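Local coordinates for protease (Penicillium cyclopium, PDB 5Z6O), which hydrolyses peptide bonds as a subtilisin-type serine protease related to proteinase K, and probably degrades proteins such as casein, gelatin and collagen, at residues P9-L13 against K85-K90; A32-I38 against A89-V95. All coordinates share one frame; numbering follows the deposited sequence. Where two conformers were deposited one is given.

Contact 1 of 2, residues P9-L13 against K85-K90; sequences PSWGL and KFGVAK
Leu13 and Pro9 make an apolar contact with residues 85-90, joining the short N-terminal helix 11-16 and its lead-in to the loop that links helix 73-82 to strand 93-98 of the subtilase fold. Leu13 meets backbone more than side chains. With CG beside its own backbone N (chi1 -64°) and CD1 extended beyond it (chi2 -179°), its two methyls rest against the backbone from Phe86 to Gly87: CD1 lies 3.7 Å from Phe86 O, and CD2 sits 3.7 Å from Gly87 C. CD2 also reaches the CG2 methyl of Val88 at 3.8 Å. An alanine in place of Leu13 would remove both methyls and would probably leave a gap over the 86-87 backbone, taking a methyl contact from Val88 CG2. Pro9 crosses the Phe86 ring obliquely, its CG 3.7 Å from Phe86 CD1, while Phe86 also touches Thr213 and Ala214 of strand 212-215. The Lys85 chain, bent at its last two torsions, curls back to bring NZ within 3.8 Å of Pro9 CG. The hydrogen bonds here run within the loop and to residues around it. Lys90 NZ donates to Gly87 O at 2.8 Å, in the carbonyl plane and on a lone pair, and is held further by Ser84 O and Gln5 OE1; Gln5 also binds Lys85 O. Lys90 and Gln5 are thus among the groups that hold the loop, with Tyr26 OH on Val88 O; residues 9-13 add apolar carbon without hydrogen bonds to residues 85-90, so the join rests on van der Waals packing.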
loop_
_atom_site.group_PDB
_atom_site.type_symbol
_atom_site.label_atom_id
_atom_site.label_comp_id
_atom_site.label_asym_id
_atom_site.label_seq_id
_atom_site.Cartn_x
_atom_site.Cartn_y
_atom_site.Cartn_z
ATOM N N PRO A 9 -5.114 13.618 10.030
ATOM C CA PRO A 9 -6.529 13.213 9.986
ATOM C C PRO A 9 -6.763 11.713 9.963
ATOM O O PRO A 9 -7.922 11.286 9.896
ATOM C CB PRO A 9 -7.027 13.858 8.685
ATOM C CG PRO A 9 -5.833 13.945 7.842
ATOM C CD PRO A 9 -4.673 14.252 8.777
ATOM N N SER A 10 -5.712 10.898 9.998
ATOM C CA SER A 10 -5.876 9.455 10.151
ATOM C C SER A 10 -4.833 8.996 11.159
ATOM O O SER A 10 -3.659 9.352 11.002
ATOM C CB SER A 10 -5.678 8.720 8.817
ATOM O OG SER A 10 -5.834 7.313 9.018
ATOM N N TRP A 11 -5.249 8.211 12.169
ATOM C CA TRP A 11 -4.313 7.740 13.203
ATOM C C TRP A 11 -3.177 6.921 12.608
ATOM O O TRP A 11 -2.089 6.882 13.186
ATOM C CB TRP A 11 -5.051 6.914 14.295
ATOM C CG TRP A 11 -5.510 5.570 13.814
ATOM C CD1 TRP A 11 -6.710 5.263 13.222
ATOM C CD2 TRP A 11 -4.771 4.346 13.865
ATOM N NE1 TRP A 11 -6.752 3.922 12.889
ATOM C CE2 TRP A 11 -5.560 3.347 13.243
ATOM C CE3 TRP A 11 -3.501 4.007 14.328
ATOM C CZ2 TRP A 11 -5.136 2.024 13.121
ATOM C CZ3 TRP A 11 -3.078 2.660 14.188
ATOM C CH2 TRP A 11 -3.907 1.702 13.630
ATOM N N GLY A 12 -3.376 6.305 11.441
ATOM C CA GLY A 12 -2.323 5.456 10.886
ATOM C C GLY A 12 -1.082 6.245 10.486
ATOM O O GLY A 12 0.053 5.773 10.660
ATOM N N LEU A 13 -1.269 7.477 9.996
ATOM C CA LEU A 13 -0.121 8.307 9.654
ATOM C C LEU A 13 0.713 8.614 10.882
ATOM O O LEU A 13 1.937 8.435 10.892
ATOM C CB LEU A 13 -0.590 9.624 9.013
ATOM C CG LEU A 13 -1.327 9.479 7.682
ATOM C CD1 LEU A 13 -1.690 10.886 7.199
ATOM C CD2 LEU A 13 -0.442 8.792 6.611
ATOM N N LYS A 85 -3.062 15.253 2.125
ATOM C CA LYS A 85 -3.574 15.284 3.485
ATOM C C LYS A 85 -3.602 13.896 4.115
ATOM O O LYS A 85 -3.235 13.751 5.274
ATOM C CB LYS A 85 -4.978 15.894 3.522
ATOM C CG LYS A 85 -4.970 17.381 3.855
ATOM C CD LYS A 85 -6.368 17.979 3.828
ATOM C CE LYS A 85 -7.396 17.028 4.446
ATOM N NZ LYS A 85 -7.280 16.917 5.929
ATOM N N PHE A 86 -3.985 12.858 3.372
ATOM C CA PHE A 86 -4.200 11.557 3.993
ATOM C C PHE A 86 -3.068 10.575 3.755
ATOM O O PHE A 86 -3.185 9.428 4.174
ATOM C CB PHE A 86 -5.520 10.953 3.499
ATOM C CG PHE A 86 -6.709 11.820 3.801
ATOM C CD1 PHE A 86 -7.191 11.915 5.088
ATOM C CD2 PHE A 86 -7.335 12.518 2.783
ATOM C CE1 PHE A 86 -8.280 12.731 5.373
ATOM C CE2 PHE A 86 -8.427 13.324 3.052
ATOM C CZ PHE A 86 -8.879 13.436 4.346
ATOM N N GLY A 87 -1.958 11.004 3.136
ATOM C CA GLY A 87 -1.000 10.029 2.635
ATOM C C GLY A 87 0.376 10.029 3.255
ATOM O O GLY A 87 0.804 11.002 3.882
ATOM N N VAL A 88 1.076 8.903 3.059
ATOM C CA VAL A 88 2.415 8.680 3.603
ATOM C C VAL A 88 3.477 9.434 2.792
ATOM O O VAL A 88 4.300 10.164 3.355
ATOM C CB VAL A 88 2.720 7.162 3.642
ATOM C CG1 VAL A 88 4.179 6.913 4.160
ATOM C CG2 VAL A 88 1.750 6.448 4.599
ATOM N N ALA A 89 3.484 9.256 1.476
ATOM C CA ALA A 89 4.536 9.782 0.602
ATOM C C ALA A 89 3.906 10.916 -0.188
ATOM O O ALA A 89 3.396 10.718 -1.297
ATOM C CB ALA A 89 5.115 8.692 -0.326
ATOM N N LYS A 90 3.956 12.120 0.392
ATOM C CA LYS A 90 3.118 13.220 -0.060
ATOM C C LYS A 90 3.600 13.873 -1.352
ATOM O O LYS A 90 2.892 14.740 -1.859
ATOM C CB LYS A 90 3.024 14.274 1.044
ATOM C CG LYS A 90 2.338 13.713 2.308
ATOM C CD LYS A 90 2.078 14.783 3.336
ATOM C CE LYS A 90 1.635 14.121 4.620
ATOM N NZ LYS A 90 0.226 13.684 4.611
#

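Contact 2 of 2, residues A32-I38 against A89-V95; sequences AGEGIVI and AKKASVV
Ile38 CG1 stands beside its own backbone N (chi1 -62°), and with chi2 extended at 167° the chain runs back to set CD1 3.7 Å from Ala92 CB. Val37 lies on the face of the sheet opposite Ile38; in one of its two conformers CG1 is anti to N (chi1 178°) and comes obliquely to Val95 CG2 at 3.7 Å. Between them the backbones pair in parallel: Ser93 N donates to Ile36 O, Ile38 N to Ser93 O (2.8 Å) and Val95 N to Ile38 O. This is the start of neighbouring strands 37-42 and 93-98 in the seven-stranded parallel sheet of the subtilisin-like fold, whose strand 37-42 carries Asp42, by close similarity a member of the charge relay system. Ile38 and Val94 face helix 73-82, with Ala239 of helix 227-245 also on Ile38. Ahead of the strands two turns meet, type II at Gly33-Ile36 and type I at Ala89-Ala92, and Lys91 N bonds to Ala32 O at 2.9 Å. A side chain on Gly33 would run into Ala89 CB. At the exposed margin, Lys91 lays its extended chain over Ala32 CB, with CG at 3.8 Å. One water joins Gly35 N, Lys91 O and Ser93 OG.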
loop_
_atom_site.group_PDB
_atom_site.type_symbol
_atom_site.label_atom_id
_atom_site.label_comp_id
_atom_site.label_asym_id
_atom_site.label_seq_id
_atom_site.Cartn_x
_atom_site.Cartn_y
_atom_site.Cartn_z
ATOM N N ALA A 32 9.911 13.199 0.975
ATOM C CA ALA A 32 8.490 12.838 0.860
ATOM C C ALA A 32 8.186 11.960 -0.350
ATOM O O ALA A 32 7.098 12.045 -0.912
ATOM C CB ALA A 32 7.613 14.104 0.825
ATOM N N GLY A 33 9.108 11.075 -0.732
ATOM C CA GLY A 33 8.849 10.180 -1.833
ATOM C C GLY A 33 8.900 10.821 -3.199
ATOM O O GLY A 33 8.483 10.201 -4.171
ATOM N N GLU A 34 9.420 12.031 -3.324
ATOM C CA GLU A 34 9.397 12.696 -4.621
ATOM C C GLU A 34 10.190 11.913 -5.653
ATOM O O GLU A 34 11.242 11.357 -5.351
ATOM C CB GLU A 34 9.988 14.118 -4.500
ATOM C CG GLU A 34 9.773 14.973 -5.758
ATOM C CD GLU A 34 10.017 16.468 -5.504
ATOM O OE1 GLU A 34 11.080 16.811 -4.946
ATOM O OE2 GLU A 34 9.137 17.285 -5.849
ATOM N N GLY A 35 9.663 11.845 -6.866
ATOM C CA GLY A 35 10.339 11.152 -7.935
ATOM C C GLY A 35 10.090 9.667 -7.997
ATOM O O GLY A 35 10.609 9.001 -8.908
ATOM N N ILE A 36 9.319 9.117 -7.064
ATOM C CA ILE A 36 8.968 7.696 -7.082
ATOM C C ILE A 36 7.563 7.535 -7.648
ATOM O O ILE A 36 6.658 8.281 -7.279
ATOM C CB ILE A 36 9.035 7.088 -5.676
ATOM C CG1 ILE A 36 10.396 7.362 -5.050
ATOM C CG2 ILE A 36 8.786 5.565 -5.769
ATOM C CD1 ILE A 36 11.568 6.766 -5.874
ATOM N N VAL A 37 7.363 6.528 -8.507
ATOM C CA VAL A 37 6.059 6.236 -9.101
ATOM C C VAL A 37 5.413 5.100 -8.320
ATOM O O VAL A 37 6.054 4.065 -8.072
ATOM C CB VAL A 37 6.205 5.856 -10.583
ATOM C CG1 VAL A 37 4.839 5.513 -11.172
ATOM C CG2 VAL A 37 6.881 7.007 -11.338
ATOM N N ILE A 38 4.158 5.285 -7.933
ATOM C CA ILE A 38 3.370 4.264 -7.253
ATOM C C ILE A 38 2.236 3.844 -8.175
ATOM O O ILE A 38 1.375 4.664 -8.521
ATOM C CB ILE A 38 2.799 4.778 -5.927
ATOM C CG1 ILE A 38 3.924 5.157 -4.953
ATOM C CG2 ILE A 38 1.952 3.687 -5.299
ATOM C CD1 ILE A 38 3.430 5.983 -3.723
ATOM N N ALA A 89 3.484 9.256 1.476
ATOM C CA ALA A 89 4.536 9.782 0.602
ATOM C C ALA A 89 3.906 10.916 -0.188
ATOM O O ALA A 89 3.396 10.718 -1.297
ATOM C CB ALA A 89 5.115 8.692 -0.326
ATOM N N LYS A 90 3.956 12.120 0.392
ATOM C CA LYS A 90 3.118 13.220 -0.060
ATOM C C LYS A 90 3.600 13.873 -1.352
ATOM O O LYS A 90 2.892 14.740 -1.859
ATOM C CB LYS A 90 3.024 14.274 1.044
ATOM C CG LYS A 90 2.338 13.713 2.308
ATOM C CD LYS A 90 2.078 14.783 3.336
ATOM C CE LYS A 90 1.635 14.121 4.620
ATOM N NZ LYS A 90 0.226 13.684 4.611
ATOM N N LYS A 91 4.756 13.492 -1.890
ATOM C CA LYS A 91 5.239 14.032 -3.178
ATOM C C LYS A 91 5.433 12.968 -4.237
ATOM O O LYS A 91 5.894 13.288 -5.339
ATOM C CB LYS A 91 6.567 14.799 -2.982
ATOM C CG LYS A 91 6.345 16.082 -2.191
ATOM C CD LYS A 91 7.639 16.855 -2.025
ATOM C CE LYS A 91 7.362 18.287 -1.585
ATOM N NZ LYS A 91 8.685 18.936 -1.287
ATOM N N ALA A 92 5.067 11.725 -3.949
ATOM C CA ALA A 92 5.203 10.649 -4.930
ATOM C C ALA A 92 4.237 10.877 -6.084
ATOM O O ALA A 92 3.243 11.607 -5.963
ATOM C CB ALA A 92 4.937 9.278 -4.269
ATOM N N SER A 93 4.552 10.262 -7.229
ATOM C CA SER A 93 3.630 10.190 -8.356
ATOM C C SER A 93 2.776 8.932 -8.244
ATOM O O SER A 93 3.244 7.892 -7.776
ATOM C CB SER A 93 4.378 10.154 -9.685
ATOM O OG SER A 93 5.233 11.273 -9.829
ATOM N N VAL A 94 1.523 9.031 -8.699
ATOM C CA VAL A 94 0.549 7.948 -8.563
ATOM C C VAL A 94 -0.040 7.644 -9.929
ATOM O O VAL A 94 -0.410 8.571 -10.651
ATOM C CB VAL A 94 -0.584 8.319 -7.590
ATOM C CG1 VAL A 94 -1.551 7.180 -7.476
ATOM C CG2 VAL A 94 -0.018 8.602 -6.287
ATOM N N VAL A 95 -0.148 6.354 -10.278
ATOM C CA VAL A 95 -0.663 5.939 -11.574
ATOM C C VAL A 95 -1.821 4.973 -11.343
ATOM O O VAL A 95 -1.662 3.952 -10.668
ATOM C CB VAL A 95 0.428 5.291 -12.443
ATOM C CG1 VAL A 95 -0.156 4.889 -13.770
ATOM C CG2 VAL A 95 1.571 6.270 -12.687
HETATM O O HOH W 1 9.099 19.751 -4.511
HETATM O O HOH W 2 6.963 12.649 -7.810
#

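Overall arrangement
The two contacts join at Ala89 and Lys90, where the loop touched by residues 9-13 runs on into the approach to strand 93-98. Contact 2 is the larger and more buried: it ties two adjacent strands of the central sheet by repeated backbone bonds, and its exposed residues, Glu34, Gly35 and Lys91, lie at the turn end. Contact 1 is smaller and only partly buried; it docks the N-terminal helix on a loop through van der Waals contacts of Pro9 and Leu13 with side chains and backbone, without hydrogen bonds between the segments. Lys90 sends its amine into the loop of contact 1, while its neighbour Lys91 serves contact 2 with its backbone N and chain carbons.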